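Side-chain contacts in haloacid dehalogenase-like hydrolase (Salmonella enterica subsp. enterica serovar Typhi, PDB 4EZE), which probably hydrolyses O-phosphoserine to serine and phosphate in a magnesium-dependent reaction, the last step of L-serine biosynthesis: residues 36-39 and 40-44; 244-247 and 248-251. All coordinates share one frame; numbering follows the deposited sequence.

In the fold
Both contacts are local, each within one helix and between residues three or four apart, but they serve different parts of the chain. Contact 1 (36-39 with 40-44) lies on helix 34-45, which packs on the four-stranded antiparallel sheet; contact 2 (244-247 with 248-251) opens helix 244-258 in the haloacid dehalogenase-like region. The centre of contact 1 is about 30 Å, and that of contact 2 about 14 Å, from the chain's centre. Their own centres are 41 Å apart and they do not touch. Each is partly buried. Across contact 1 run an apolar pair and a salt bridge; contact 2 has backbone bonds, a threonine hydroxyl and a lysine directed to the predicted active site.

Contact 1 (36-39 and 40-44); sequences TFQK and KLQET
The F37 ring meets L41 one helical turn on: CE2 of F37 lies 3.7 Å from CD2 of L41, which approaches the ring obliquely. Outside the helix, F96 makes an edge-to-face stack with the same ring, and L70 of strand 67-75 also touches F37. With CG anti to the backbone N in F37 (chi1 172°), and likewise in L41, the two side chains run alongside each other in the same direction. The second flat pair is Q38 and Q42, also side by side, their amide planes inclined 49° to each other. Q38 NE2 and Q42 OE1 are 3.5 Å apart, and both residues touch F57 of strand 56-62. On the exposed side K39 crosses to E43, where K39 NZ reaches OE1 of E43 at 2.8 Å on its syn lone pair. The lysine chain is extended until its last torsion, where a bend (chi4 -49°) turns the ammonium to the carboxylate. The backbone is alpha-helical throughout, with E43 N to K39 O at 3.2 Å and K40 N to T36 O at 2.9 Å. The hydroxyl T44 OG1 donates to K40 O at 3.0 Å. That oxygen also accepts from the amide of T44, which comes from the opposite face of the carbonyl plane. The chemistry is thus that of an amphipathic helix: apolar F37 and L41 are buried, while the i to i+4 salt bridge pairs opposite charges where solvent can reach them.

Contact 2 (244-247 and 248-251); sequences AANK and KQTL
T250 OG1 donates to N246 O at 2.6 Å, and T250 N donates to the same oxygen at 2.9 Å, so one carbonyl is gripped twice by one residue. The hydroxyl is tilted 22° from the carbonyl plane, whereas the amide stands farther out, above that plane. A chi1 of -53° sets OG1 beside the threonine's own backbone N, so that the hydroxyl reaches the carbonyl the helical N-H already uses. The other carbonyls follow the alpha-helical pattern: A245 O accepts from Q249 N at 3.0 Å and K247 O from L251 N at 3.1 Å, while the bond from K248 N to A244 O is weak at 3.3 Å. Between side chains there is little more than N246 ND2 against CB of Q249 at 3.8 Å, the two amide planes being almost perpendicular (88°). Farther along the helix Q249 NE2 donates to OD1 of D253, and at the helix start N243 OD1 accepts from N246 N. K247 is buried, and its ammonium forms a salt bridge with D274, a weak hydrogen bond to N273 O and a weak, long ion pair with D114, the predicted nucleophile, while its side chain comes within about 6 Å of the bound sodium ion, consistent with the active-site lysine of haloacid dehalogenase-type phosphatases. Helix 244-258 packs against the parallel sheet, where K247, T250 and L251 touch I201 of strand 197-202 and L251 also meets I265 and A267 of strand 265-269; A244 and K248 rest on P276 of helix 275-280.

Contact 1 (36-39 and 40-44)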
# COMPACT_ATOMS: atom_id res chain seq x y z
N THR A 36 23.47 -19.32 -1.03
CA THR A 36 22.77 -20.29 -0.18
C THR A 36 21.29 -20.34 -0.54
O THR A 36 20.67 -21.40 -0.55
CB THR A 36 22.89 -19.93 1.31
OG1 THR A 36 24.27 -19.68 1.63
CG2 THR A 36 22.37 -21.06 2.19
N PHE A 37 20.72 -19.18 -0.82
CA PHE A 37 19.29 -19.09 -1.04
C PHE A 37 18.93 -19.67 -2.40
O PHE A 37 17.90 -20.32 -2.58
CB PHE A 37 18.83 -17.63 -0.94
CG PHE A 37 17.39 -17.42 -1.34
CD1 PHE A 37 16.37 -17.70 -0.45
CD2 PHE A 37 17.06 -16.92 -2.59
CE1 PHE A 37 15.04 -17.50 -0.81
CE2 PHE A 37 15.73 -16.73 -2.96
CZ PHE A 37 14.73 -17.01 -2.06
N GLN A 38 19.78 -19.42 -3.38
CA GLN A 38 19.55 -19.99 -4.68
C GLN A 38 19.60 -21.51 -4.58
O GLN A 38 18.69 -22.20 -5.03
CB GLN A 38 20.60 -19.51 -5.65
CG GLN A 38 20.38 -20.06 -7.04
CD GLN A 38 21.42 -19.56 -8.00
OE1 GLN A 38 21.89 -18.43 -7.88
NE2 GLN A 38 21.81 -20.40 -8.94
N LYS A 39 20.67 -22.01 -3.98
CA LYS A 39 20.87 -23.45 -3.84
C LYS A 39 19.66 -24.06 -3.17
O LYS A 39 18.99 -24.96 -3.70
CB LYS A 39 22.12 -23.72 -3.01
CG LYS A 39 22.61 -25.16 -3.03
CD LYS A 39 24.03 -25.25 -2.48
CE LYS A 39 24.45 -26.70 -2.25
NZ LYS A 39 23.41 -27.44 -1.49
N LYS A 40 19.35 -23.52 -1.99
CA LYS A 40 18.25 -24.00 -1.18
C LYS A 40 16.94 -24.01 -1.96
O LYS A 40 16.10 -24.89 -1.77
CB LYS A 40 18.14 -23.11 0.05
CG LYS A 40 17.23 -23.62 1.14
CD LYS A 40 17.05 -22.56 2.20
CE LYS A 40 16.50 -23.16 3.47
NZ LYS A 40 15.47 -22.24 4.01
N LEU A 41 16.75 -23.02 -2.82
CA LEU A 41 15.45 -22.85 -3.48
C LEU A 41 15.34 -23.73 -4.72
O LEU A 41 14.24 -24.13 -5.12
CB LEU A 41 15.19 -21.37 -3.79
CG LEU A 41 14.17 -20.84 -4.81
CD1 LEU A 41 12.77 -20.82 -4.22
CD2 LEU A 41 14.56 -19.42 -5.25
N GLN A 42 16.48 -24.03 -5.34
CA GLN A 42 16.46 -24.98 -6.46
C GLN A 42 16.01 -26.33 -5.96
O GLN A 42 15.10 -26.94 -6.51
CB GLN A 42 17.83 -25.13 -7.10
CG GLN A 42 18.54 -23.83 -7.38
CD GLN A 42 19.55 -23.98 -8.49
OE1 GLN A 42 20.73 -23.68 -8.32
NE2 GLN A 42 19.08 -24.47 -9.64
N GLU A 43 16.65 -26.79 -4.89
CA GLU A 43 16.34 -28.09 -4.32
C GLU A 43 14.88 -28.19 -3.88
O GLU A 43 14.24 -29.22 -4.10
CB GLU A 43 17.30 -28.41 -3.17
CG GLU A 43 18.76 -28.40 -3.61
CD GLU A 43 19.74 -28.55 -2.45
OE1 GLU A 43 20.91 -28.15 -2.61
OE2 GLU A 43 19.33 -29.06 -1.38
N THR A 44 14.34 -27.12 -3.31
CA THR A 44 12.95 -27.17 -2.86
C THR A 44 11.97 -27.04 -4.01
O THR A 44 10.87 -27.60 -3.96
CB THR A 44 12.66 -26.10 -1.80
OG1 THR A 44 13.60 -26.22 -0.74
CG2 THR A 44 11.22 -26.26 -1.24

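Contact 2 (244-247 and 248-251)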
# COMPACT_ATOMS: atom_id res chain seq x y z
N ALA A 244 -14.98 2.14 1.12
CA ALA A 244 -14.12 1.26 0.34
C ALA A 244 -14.44 1.39 -1.15
O ALA A 244 -13.55 1.60 -1.98
CB ALA A 244 -14.25 -0.19 0.81
N ALA A 245 -15.72 1.29 -1.48
CA ALA A 245 -16.13 1.42 -2.88
C ALA A 245 -15.77 2.81 -3.44
O ALA A 245 -15.36 2.96 -4.60
CB ALA A 245 -17.61 1.11 -3.01
N ASN A 246 -15.88 3.83 -2.60
CA ASN A 246 -15.45 5.15 -3.08
C ASN A 246 -13.95 5.35 -3.28
O ASN A 246 -13.53 6.24 -4.03
CB ASN A 246 -16.03 6.26 -2.23
CG ASN A 246 -17.27 6.86 -2.85
OD1 ASN A 246 -18.13 7.41 -2.16
ND2 ASN A 246 -17.38 6.73 -4.16
N LYS A 247 -13.14 4.53 -2.62
CA LYS A 247 -11.70 4.64 -2.82
C LYS A 247 -11.37 4.10 -4.20
O LYS A 247 -10.59 4.69 -4.95
CB LYS A 247 -10.95 3.92 -1.70
CG LYS A 247 -10.80 4.79 -0.46
CD LYS A 247 -10.57 3.96 0.78
CE LYS A 247 -9.17 3.41 0.82
NZ LYS A 247 -9.05 2.53 2.01
N LYS A 248 -12.00 2.99 -4.54
CA LYS A 248 -11.89 2.45 -5.88
C LYS A 248 -12.36 3.49 -6.92
O LYS A 248 -11.66 3.80 -7.89
CB LYS A 248 -12.72 1.17 -5.99
CG LYS A 248 -13.04 0.81 -7.43
CD LYS A 248 -13.67 -0.55 -7.54
CE LYS A 248 -13.93 -0.88 -9.00
NZ LYS A 248 -14.70 -2.15 -9.04
N GLN A 249 -13.54 4.03 -6.71
CA GLN A 249 -14.14 4.96 -7.66
C GLN A 249 -13.30 6.22 -7.87
O GLN A 249 -13.22 6.75 -8.97
CB GLN A 249 -15.55 5.34 -7.20
CG GLN A 249 -16.33 6.08 -8.26
CD GLN A 249 -16.61 5.19 -9.45
OE1 GLN A 249 -17.24 4.14 -9.31
NE2 GLN A 249 -16.15 5.60 -10.63
N THR A 250 -12.69 6.70 -6.80
CA THR A 250 -11.72 7.81 -6.89
C THR A 250 -10.54 7.38 -7.77
O THR A 250 -10.04 8.14 -8.58
CB THR A 250 -11.20 8.18 -5.49
OG1 THR A 250 -12.31 8.43 -4.64
CG2 THR A 250 -10.30 9.41 -5.52
N LEU A 251 -10.08 6.15 -7.61
CA LEU A 251 -8.98 5.68 -8.45
C LEU A 251 -9.40 5.63 -9.90
O LEU A 251 -8.67 6.07 -10.78
CB LEU A 251 -8.48 4.33 -7.98
CG LEU A 251 -7.19 3.87 -8.64
CD1 LEU A 251 -6.11 4.95 -8.58
CD2 LEU A 251 -6.73 2.59 -7.95